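Acetylxylan esterase A (PDB 5X6S) removes acetyl side groups from the heteroxylan backbone, a serine-esterase reaction that helps a secreted fungal enzyme repertoire degrade plant xylan. Local coordinates at residues 85-96 with 124-135; 143-151 with 176-184. All coordinates share one frame; numbering follows the deposited sequence.

Contact 1: 85-96 with 124-135. With NA (sodium ion), chain G.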
loop_
_atom_site.group_PDB
_atom_site.type_symbol
_atom_site.label_atom_id
_atom_site.label_comp_id
_atom_site.label_asym_id
_atom_site.label_seq_id
_atom_site.Cartn_x
_atom_site.Cartn_y
_atom_site.Cartn_z
ATOM N N THR A 85 7.476 -1.830 -16.853
ATOM C CA THR A 85 8.393 -1.896 -15.718
ATOM C C THR A 85 7.974 -0.891 -14.649
ATOM O O THR A 85 7.659 0.254 -14.965
ATOM C CB THR A 85 9.857 -1.691 -16.172
ATOM O OG1 THR A 85 9.941 -0.501 -16.921
ATOM C CG2 THR A 85 10.303 -2.790 -17.131
ATOM N N HIS A 86 7.989 -1.327 -13.394
ATOM C CA HIS A 86 7.794 -0.430 -12.229
ATOM C C HIS A 86 8.792 0.729 -12.391
ATOM O O HIS A 86 10.015 0.485 -12.580
ATOM C CB HIS A 86 8.103 -1.198 -10.921
ATOM C CG HIS A 86 7.962 -0.397 -9.663
ATOM N ND1 HIS A 86 6.735 -0.024 -9.139
ATOM C CD2 HIS A 86 8.892 0.055 -8.788
ATOM C CE1 HIS A 86 6.918 0.624 -8.006
ATOM N NE2 HIS A 86 8.217 0.684 -7.768
ATOM N N ASN A 87 8.293 1.952 -12.327
ATOM C CA ASN A 87 9.106 3.148 -12.469
ATOM C C ASN A 87 9.805 3.262 -13.852
ATOM O O ASN A 87 10.770 3.998 -14.015
ATOM C CB ASN A 87 10.112 3.249 -11.283
ATOM C CG ASN A 87 9.433 3.484 -9.950
ATOM O OD1 ASN A 87 8.291 3.902 -9.899
ATOM N ND2 ASN A 87 10.121 3.188 -8.873
ATOM N N GLY A 88 9.280 2.581 -14.859
ATOM C CA GLY A 88 9.789 2.664 -16.205
ATOM C C GLY A 88 9.487 3.947 -16.977
ATOM O O GLY A 88 10.001 4.140 -18.060
ATOM N N GLY A 89 8.565 4.771 -16.490
ATOM C CA GLY A 89 8.259 6.067 -17.139
ATOM C C GLY A 89 7.214 6.016 -18.229
ATOM O O GLY A 89 6.928 7.036 -18.877
ATOM N N GLY A 90 6.639 4.833 -18.470
ATOM C CA GLY A 90 5.621 4.686 -19.510
ATOM C C GLY A 90 4.237 5.121 -19.049
ATOM O O GLY A 90 4.105 5.658 -17.922
ATOM N N ASN A 91 3.206 4.918 -19.880
ATOM C CA ASN A 91 1.838 5.256 -19.558
ATOM C C ASN A 91 1.461 4.773 -18.161
ATOM O O ASN A 91 0.814 5.469 -17.414
ATOM C CB ASN A 91 0.808 4.615 -20.491
ATOM C CG ASN A 91 0.722 5.206 -21.889
ATOM O OD1 ASN A 91 0.051 4.661 -22.696
ATOM N ND2 ASN A 91 1.371 6.309 -22.155
ATOM N N SER A 92 1.855 3.560 -17.843
ATOM C CA SER A 92 1.504 2.986 -16.547
ATOM C C SER A 92 2.010 3.797 -15.339
ATOM O O SER A 92 1.295 3.960 -14.313
ATOM C CB SER A 92 1.959 1.537 -16.489
ATOM O OG SER A 92 3.337 1.411 -16.816
ATOM N N ASN A 93 3.231 4.305 -15.462
ATOM C CA ASN A 93 3.857 5.187 -14.494
ATOM C C ASN A 93 3.036 6.486 -14.318
ATOM O O ASN A 93 2.818 6.935 -13.230
ATOM C CB ASN A 93 5.286 5.497 -14.914
ATOM C CG ASN A 93 6.229 5.829 -13.757
ATOM O OD1 ASN A 93 7.414 5.590 -13.858
ATOM N ND2 ASN A 93 5.710 6.339 -12.679
ATOM N N SER A 94 2.574 7.045 -15.423
ATOM C CA SER A 94 1.724 8.189 -15.371
ATOM C C SER A 94 0.457 7.937 -14.575
ATOM O O SER A 94 0.096 8.755 -13.728
ATOM C CB SER A 94 1.392 8.640 -16.798
ATOM O OG SER A 94 2.555 9.208 -17.406
ATOM N N ILE A 95 -0.216 6.811 -14.845
ATOM C CA ILE A 95 -1.436 6.464 -14.139
ATOM C C ILE A 95 -1.166 6.339 -12.635
ATOM O O ILE A 95 -1.953 6.821 -11.791
ATOM C CB ILE A 95 -2.071 5.164 -14.712
ATOM C CG1 ILE A 95 -2.540 5.411 -16.168
ATOM C CG2 ILE A 95 -3.251 4.724 -13.852
ATOM C CD1 ILE A 95 -3.068 4.145 -16.837
ATOM N N ALA A 96 -0.047 5.725 -12.283
ATOM C CA ALA A 96 0.379 5.611 -10.891
ATOM C C ALA A 96 0.440 6.988 -10.212
ATOM O O ALA A 96 -0.069 7.161 -9.084
ATOM C CB ALA A 96 1.711 4.944 -10.810
ATOM N N MET A 124 -4.377 -2.711 -19.796
ATOM C CA MET A 124 -3.655 -1.777 -18.916
ATOM C C MET A 124 -3.977 -2.071 -17.451
ATOM O O MET A 124 -3.100 -1.941 -16.573
ATOM C CB MET A 124 -3.969 -0.333 -19.306
ATOM C CG MET A 124 -3.304 0.708 -18.375
ATOM S SD MET A 124 -1.522 0.542 -18.221
ATOM C CE MET A 124 -1.007 1.491 -19.630
ATOM N N THR A 125 -5.189 -2.541 -17.161
ATOM C CA THR A 125 -5.490 -2.910 -15.792
ATOM C C THR A 125 -4.542 -4.001 -15.284
ATOM O O THR A 125 -4.023 -3.917 -14.162
ATOM C CB THR A 125 -7.002 -3.294 -15.633
ATOM O OG1 THR A 125 -7.781 -2.131 -15.912
ATOM C CG2 THR A 125 -7.336 -3.742 -14.242
ATOM N N ASN A 126 -4.314 -5.028 -16.097
ATOM C CA ASN A 126 -3.400 -6.090 -15.735
ATOM C C ASN A 126 -2.015 -5.543 -15.585
ATOM O O ASN A 126 -1.336 -5.900 -14.683
ATOM C CB ASN A 126 -3.398 -7.239 -16.709
ATOM C CG ASN A 126 -4.597 -8.149 -16.531
ATOM O OD1 ASN A 126 -4.966 -8.534 -15.451
ATOM N ND2 ASN A 126 -5.222 -8.416 -17.608
ATOM N N VAL A 127 -1.625 -4.665 -16.469
ATOM C CA VAL A 127 -0.277 -4.038 -16.421
ATOM C C VAL A 127 -0.101 -3.238 -15.121
ATOM O O VAL A 127 0.955 -3.333 -14.428
ATOM C CB VAL A 127 0.026 -3.207 -17.676
ATOM C CG1 VAL A 127 1.317 -2.380 -17.509
ATOM C CG2 VAL A 127 0.185 -4.106 -18.905
ATOM N N MET A 128 -1.118 -2.467 -14.753
ATOM C CA MET A 128 -1.064 -1.653 -13.501
ATOM C C MET A 128 -0.931 -2.545 -12.276
ATOM O O MET A 128 -0.217 -2.223 -11.337
ATOM C CB MET A 128 -2.316 -0.793 -13.335
ATOM C CG MET A 128 -2.461 0.381 -14.349
ATOM S SD MET A 128 -1.013 1.481 -14.405
ATOM C CE MET A 128 -0.914 1.935 -12.659
ATOM N N ALA A 129 -1.655 -3.661 -12.265
ATOM C CA ALA A 129 -1.556 -4.611 -11.157
ATOM C C ALA A 129 -0.111 -5.143 -10.997
ATOM O O ALA A 129 0.347 -5.362 -9.895
ATOM C CB ALA A 129 -2.536 -5.757 -11.355
ATOM N N ALA A 130 0.550 -5.400 -12.102
ATOM C CA ALA A 130 1.903 -5.958 -12.140
ATOM C C ALA A 130 3.001 -4.927 -11.911
ATOM O O ALA A 130 4.040 -5.249 -11.310
ATOM C CB ALA A 130 2.122 -6.622 -13.472
ATOM N N THR A 131 2.809 -3.711 -12.403
ATOM C CA THR A 131 3.873 -2.689 -12.351
ATOM C C THR A 131 3.788 -1.832 -11.075
ATOM O O THR A 131 4.825 -1.442 -10.552
ATOM C CB THR A 131 3.863 -1.757 -13.581
ATOM O OG1 THR A 131 2.534 -1.273 -13.823
ATOM C CG2 THR A 131 4.400 -2.467 -14.843
ATOM N N TYR A 132 2.564 -1.513 -10.612
ATOM C CA TYR A 132 2.309 -0.750 -9.361
ATOM C C TYR A 132 1.400 -1.529 -8.375
ATOM O O TYR A 132 0.408 -1.009 -7.883
ATOM C CB TYR A 132 1.822 0.709 -9.678
ATOM C CG TYR A 132 2.806 1.355 -10.584
ATOM C CD1 TYR A 132 3.891 2.072 -10.068
ATOM C CD2 TYR A 132 2.743 1.163 -11.971
ATOM C CE1 TYR A 132 4.848 2.596 -10.902
ATOM C CE2 TYR A 132 3.698 1.695 -12.816
ATOM C CZ TYR A 132 4.766 2.395 -12.258
ATOM O OH TYR A 132 5.739 2.882 -13.090
ATOM N N PRO A 133 1.745 -2.821 -8.080
ATOM C CA PRO A 133 0.879 -3.628 -7.183
ATOM C C PRO A 133 0.590 -2.962 -5.833
ATOM O O PRO A 133 -0.501 -3.118 -5.293
ATOM C CB PRO A 133 1.694 -4.915 -6.980
ATOM C CG PRO A 133 3.122 -4.514 -7.276
ATOM C CD PRO A 133 2.977 -3.556 -8.427
ATOM N N GLU A 134 1.554 -2.177 -5.337
ATOM C CA GLU A 134 1.470 -1.453 -4.057
ATOM C C GLU A 134 0.329 -0.457 -3.955
ATOM O O GLU A 134 -0.092 -0.149 -2.868
ATOM C CB GLU A 134 2.798 -0.730 -3.740
ATOM C CG GLU A 134 3.150 0.510 -4.614
ATOM C CD GLU A 134 3.765 0.209 -5.978
ATOM O OE1 GLU A 134 3.878 -0.988 -6.340
ATOM O OE2 GLU A 134 4.145 1.164 -6.709
ATOM N N LEU A 135 -0.166 0.051 -5.097
ATOM C CA LEU A 135 -1.209 1.062 -5.069
ATOM C C LEU A 135 -2.658 0.517 -4.927
ATOM O O LEU A 135 -3.550 1.240 -4.471
ATOM C CB LEU A 135 -1.117 1.943 -6.325
ATOM C CG LEU A 135 0.128 2.798 -6.443
ATOM C CD1 LEU A 135 0.093 3.565 -7.771
ATOM C CD2 LEU A 135 0.324 3.742 -5.259
HETATM NA NA NA G . 0.034 0.665 -0.045
HETATM O O HOH W 1 5.717 2.223 -15.610
HETATM O O HOH W 2 2.427 0.602 -0.190
HETATM O O HOH W 3 -1.939 0.789 -0.324
#
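In the alpha/beta-hydrolase fold of this esterase, the helix that follows the probable nucleophile elbow (120-131) packs against helix 91-106, and Tyr132, just past its end, sets its ring against Ala96 CB, with Ser92 O and His86 ND1 nearby. The axes of 91-96 and 124-131 cross at -73° with a closest approach of 10.0 Å, and Ser92 enters as a knob among Met124, Val127, Met128 and Thr131. Ala96 CB lies over one face of the Tyr132 ring, 3.8 Å from its centroid and close to the normal, a CH-pi contact. On the same helix, Ile95 CD1 and Met124 CG meet tip to tip, while Ile95 CG2 packs on Met128 CE; bends at chi2 and chi3 bring Met128 SD to 3.4 Å from Ser92 O.

Two polar groups complete the contact. At the tyrosine hydroxyl, Asn87 N donates to Tyr132 OH at 2.8 Å, and a water in the ring plane bridges Tyr132 OH to Thr85 O and Ser92 OG, which also bonds Thr83 O. Round the imidazole, CG anti to the backbone nitrogen (chi1 179°) brings His86 ND1 to Thr131 O at 2.8 Å, near the ring plane, with a C=O...N angle of 165°. Glu134 OE2 sits at the same edge, 3.1 Å from His86 CE1, and His86 NE2 bonds Asp109 of the second subunit. Glu134 O of this chain and Glu134 O of the second subunit bind one sodium ion. Bonds at both nitrogens fix the imidazole's rotation, and two nearby carboxylates would probably favour its protonated form where the two chains meet.

Contact 2: 143-151 with 176-184. With NAG (2-acetamido-2-deoxy-beta-D-glucopyranose), chain C.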
loop_
_atom_site.group_PDB
_atom_site.type_symbol
_atom_site.label_atom_id
_atom_site.label_comp_id
_atom_site.label_asym_id
_atom_site.label_seq_id
_atom_site.Cartn_x
_atom_site.Cartn_y
_atom_site.Cartn_z
ATOM N N SER A 143 -12.454 -8.021 -20.278
ATOM C CA SER A 143 -11.996 -8.403 -21.644
ATOM C C SER A 143 -10.659 -7.789 -22.027
ATOM O O SER A 143 -10.579 -6.890 -22.880
ATOM C CB SER A 143 -13.051 -8.054 -22.700
ATOM O OG SER A 143 -14.347 -8.525 -22.319
ATOM N N GLY A 144 -9.603 -8.243 -21.368
ATOM C CA GLY A 144 -8.261 -7.784 -21.669
ATOM C C GLY A 144 -7.351 -8.951 -22.088
ATOM O O GLY A 144 -7.824 -10.004 -22.543
ATOM N N VAL A 145 -6.053 -8.754 -21.915
ATOM C CA VAL A 145 -5.036 -9.814 -22.088
ATOM C C VAL A 145 -4.117 -9.725 -20.887
ATOM O O VAL A 145 -4.099 -8.704 -20.202
ATOM C CB VAL A 145 -4.237 -9.720 -23.404
ATOM C CG1 VAL A 145 -5.161 -9.662 -24.606
ATOM C CG2 VAL A 145 -3.272 -8.546 -23.405
ATOM N N SER A 146 -3.395 -10.821 -20.613
ATOM C CA SER A 146 -2.547 -10.954 -19.418
ATOM C C SER A 146 -1.443 -9.873 -19.451
ATOM O O SER A 146 -1.132 -9.346 -20.507
ATOM C CB SER A 146 -1.934 -12.356 -19.346
ATOM O OG SER A 146 -1.165 -12.596 -20.529
ATOM N N ALA A 147 -0.897 -9.547 -18.284
ATOM C CA ALA A 147 0.165 -8.568 -18.220
ATOM C C ALA A 147 1.371 -9.125 -18.972
ATOM O O ALA A 147 1.874 -10.225 -18.672
ATOM C CB ALA A 147 0.534 -8.246 -16.762
ATOM N N GLY A 148 1.806 -8.387 -19.970
ATOM C CA GLY A 148 2.957 -8.741 -20.776
ATOM C C GLY A 148 2.599 -9.569 -21.990
ATOM O O GLY A 148 3.467 -9.892 -22.751
ATOM N N CYS A 149 1.317 -9.871 -22.199
ATOM C CA CYS A 149 0.873 -10.512 -23.447
ATOM C C CYS A 149 1.058 -9.601 -24.663
ATOM O O CYS A 149 1.264 -10.076 -25.792
ATOM C CB CYS A 149 -0.580 -10.993 -23.291
ATOM S SG CYS A 149 -1.157 -12.224 -24.523
ATOM N N PHE A 150 1.004 -8.274 -24.453
ATOM C CA PHE A 150 1.224 -7.335 -25.547
ATOM C C PHE A 150 2.651 -6.843 -25.625
ATOM O O PHE A 150 2.952 -5.933 -26.410
ATOM C CB PHE A 150 0.247 -6.134 -25.522
ATOM C CG PHE A 150 -0.917 -6.257 -26.474
ATOM C CD1 PHE A 150 -1.567 -7.491 -26.676
ATOM C CD2 PHE A 150 -1.397 -5.134 -27.152
ATOM C CE1 PHE A 150 -2.662 -7.586 -27.525
ATOM C CE2 PHE A 150 -2.510 -5.218 -27.991
ATOM C CZ PHE A 150 -3.139 -6.466 -28.186
ATOM N N TYR A 151 3.518 -7.446 -24.837
ATOM C CA TYR A 151 4.982 -7.245 -24.999
ATOM C C TYR A 151 5.353 -7.067 -26.470
ATOM O O TYR A 151 4.913 -7.832 -27.351
ATOM C CB TYR A 151 5.725 -8.438 -24.401
ATOM C CG TYR A 151 7.204 -8.483 -24.684
ATOM C CD1 TYR A 151 8.116 -7.750 -23.910
ATOM C CD2 TYR A 151 7.707 -9.294 -25.727
ATOM C CE1 TYR A 151 9.484 -7.828 -24.149
ATOM C CE2 TYR A 151 9.057 -9.366 -25.996
ATOM C CZ TYR A 151 9.944 -8.658 -25.223
ATOM O OH TYR A 151 11.270 -8.765 -25.527
ATOM N N TRP A 176 3.828 -17.190 -17.065
ATOM C CA TRP A 176 3.120 -15.910 -16.923
ATOM C C TRP A 176 3.432 -15.211 -15.602
ATOM O O TRP A 176 3.561 -13.980 -15.577
ATOM C CB TRP A 176 1.609 -16.042 -17.051
ATOM C CG TRP A 176 1.099 -16.221 -18.412
ATOM C CD1 TRP A 176 0.332 -17.264 -18.857
ATOM C CD2 TRP A 176 1.252 -15.330 -19.537
ATOM N NE1 TRP A 176 0.040 -17.081 -20.188
ATOM C CE2 TRP A 176 0.563 -15.907 -20.625
ATOM C CE3 TRP A 176 1.887 -14.093 -19.722
ATOM C CZ2 TRP A 176 0.513 -15.315 -21.888
ATOM C CZ3 TRP A 176 1.846 -13.507 -20.972
ATOM C CH2 TRP A 176 1.174 -14.120 -22.042
ATOM N N ALA A 177 3.531 -15.972 -14.505
ATOM C CA ALA A 177 3.824 -15.401 -13.201
ATOM C C ALA A 177 5.229 -14.770 -13.233
ATOM O O ALA A 177 5.414 -13.663 -12.717
ATOM C CB ALA A 177 3.730 -16.431 -12.110
ATOM N N SER A 178 6.193 -15.443 -13.865
ATOM C CA SER A 178 7.540 -14.859 -14.080
ATOM C C SER A 178 7.534 -13.563 -14.859
ATOM O O SER A 178 8.301 -12.656 -14.560
ATOM C CB SER A 178 8.472 -15.814 -14.841
ATOM O OG SER A 178 8.735 -16.869 -13.968
ATOM N N ILE A 179 6.699 -13.510 -15.878
ATOM C CA ILE A 179 6.546 -12.305 -16.684
ATOM C C ILE A 179 5.993 -11.174 -15.813
ATOM O O ILE A 179 6.484 -10.039 -15.911
ATOM C CB ILE A 179 5.723 -12.563 -17.957
ATOM C CG1 ILE A 179 6.580 -13.417 -18.918
ATOM C CG2 ILE A 179 5.386 -11.286 -18.702
ATOM C CD1 ILE A 179 5.760 -14.100 -19.978
ATOM N N ALA A 180 5.033 -11.498 -14.945
ATOM C CA ALA A 180 4.394 -10.478 -14.110
ATOM C C ALA A 180 5.370 -10.010 -13.014
ATOM O O ALA A 180 5.506 -8.803 -12.744
ATOM C CB ALA A 180 3.099 -11.027 -13.507
ATOM N N GLU A 181 6.058 -10.966 -12.404
ATOM C CA GLU A 181 7.024 -10.683 -11.359
ATOM C C GLU A 181 8.133 -9.759 -11.895
ATOM O O GLU A 181 8.590 -8.859 -11.184
ATOM C CB GLU A 181 7.587 -11.986 -10.792
ATOM C CG GLU A 181 8.378 -11.852 -9.476
ATOM C CD GLU A 181 9.826 -11.278 -9.628
ATOM O OE1 GLU A 181 10.422 -11.386 -10.750
ATOM O OE2 GLU A 181 10.358 -10.737 -8.610
ATOM N N ALA A 182 8.559 -9.992 -13.138
ATOM C CA ALA A 182 9.664 -9.262 -13.718
ATOM C C ALA A 182 9.339 -7.754 -13.910
ATOM O O ALA A 182 10.234 -6.912 -14.050
ATOM C CB ALA A 182 10.038 -9.883 -15.047
ATOM N N MET A 183 8.033 -7.433 -13.919
ATOM C CA MET A 183 7.598 -6.040 -14.073
ATOM C C MET A 183 7.890 -5.218 -12.805
ATOM O O MET A 183 7.929 -3.992 -12.862
ATOM C CB MET A 183 6.121 -5.991 -14.418
ATOM C CG MET A 183 5.831 -6.775 -15.691
ATOM S SD MET A 183 4.266 -6.367 -16.458
ATOM C CE MET A 183 4.411 -7.414 -17.885
ATOM N N TYR A 184 7.988 -5.870 -11.658
ATOM C CA TYR A 184 8.558 -5.250 -10.482
ATOM C C TYR A 184 9.462 -6.283 -9.805
ATOM O O TYR A 184 9.062 -6.888 -8.795
ATOM C CB TYR A 184 7.460 -4.733 -9.511
ATOM C CG TYR A 184 7.937 -3.875 -8.373
ATOM C CD1 TYR A 184 9.290 -3.692 -8.105
ATOM C CD2 TYR A 184 7.016 -3.208 -7.537
ATOM C CE1 TYR A 184 9.706 -2.896 -7.061
ATOM C CE2 TYR A 184 7.432 -2.442 -6.476
ATOM C CZ TYR A 184 8.773 -2.287 -6.218
ATOM O OH TYR A 184 9.202 -1.537 -5.132
HETATM C C1 NAG C . 3.828 -10.813 -28.856
HETATM C C2 NAG C . 5.336 -10.665 -29.098
HETATM C C3 NAG C . 6.115 -11.904 -28.650
HETATM C C4 NAG C . 5.779 -12.289 -27.211
HETATM C C5 NAG C . 4.251 -12.328 -27.018
HETATM C C6 NAG C . 3.894 -12.500 -25.557
HETATM C C7 NAG C . 6.051 -9.384 -31.064
HETATM C C8 NAG C . 6.121 -9.337 -32.557
HETATM N N2 NAG C . 5.532 -10.460 -30.517
HETATM O O3 NAG C . 7.493 -11.633 -28.819
HETATM O O4 NAG C . 6.262 -13.559 -26.807
HETATM O O5 NAG C . 3.559 -11.187 -27.512
HETATM O O6 NAG C . 2.478 -12.572 -25.470
HETATM O O7 NAG C . 6.456 -8.413 -30.412
#
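Ser146 places its side chain over one face of the Trp176 indole. Its CB stands 4.2 Å from the centroid of the six-membered ring and only 8° off the normal, a CH-pi geometry. The hydroxyl follows the same face, with Ser146 OG 3.2 Å from Trp176 CH2, because chi1 of 58° sets it between the backbone nitrogen and the carbonyl carbon. Cys149 reaches the outer end of the indole obliquely. Its CB is 3.8 Å from Trp176 CH2, and its sulfur, joined to Cys164 in a disulfide, makes a sulfur-aromatic contact 5.1 Å from the six-membered ring's centroid.

Apolar packing beside it pairs Ala147 CB with Met183 CE at 4.1 Å; the rest is van der Waals contact with the backbone of the turn. Extended beyond CG, Met183 delivers its methyl to the Ala147-Gly148 peptide: Met183 CE lies 3.5 Å from Gly148 N and equally near Gly148 CA, a tight carbon pair. Ile179 CG2 approaches Ala147 O at 3.7 Å and also touches Gly148 CA.

No hydrogen bond joins 143-151 to 176-184; polar links run within the loop, to the sugar and to other parts of the chain. The type II turn closes through Cys149 N to Ser146 O, and Cys149 O accepts a 2.8 Å bond from O6 of the N-acetylglucosamine. Trp176 NE1 is bound by Glu212. The loop leaving strand 138-142 packs against helix 173-182, with helix 208-221 touching Ser146, Cys149 and Ala180, and helix 120-131 meeting Met183.

How the contacts relate
Both contacts are largely buried. Contact 1 carries most of the reach to the second subunit, including a shared sodium ion; contact 2 shares a little of it through Tyr184, and the attached glycan lies beside contact 2. The first buries 616 Å² and combines helix packing with direct and water-bridged hydrogen bonds; the second buries 277 Å² without a direct hydrogen bond between its segments, mostly through aromatic and van der Waals contact. Helix 120-131 connects them, since Asn126 ND2 probably bonds Val145 O at 2.8 Å. A second junction joins the remaining segments: His86 N lies 2.7 Å from Met183 O, a probable hydrogen bond, and the His86 and Tyr184 rings stack.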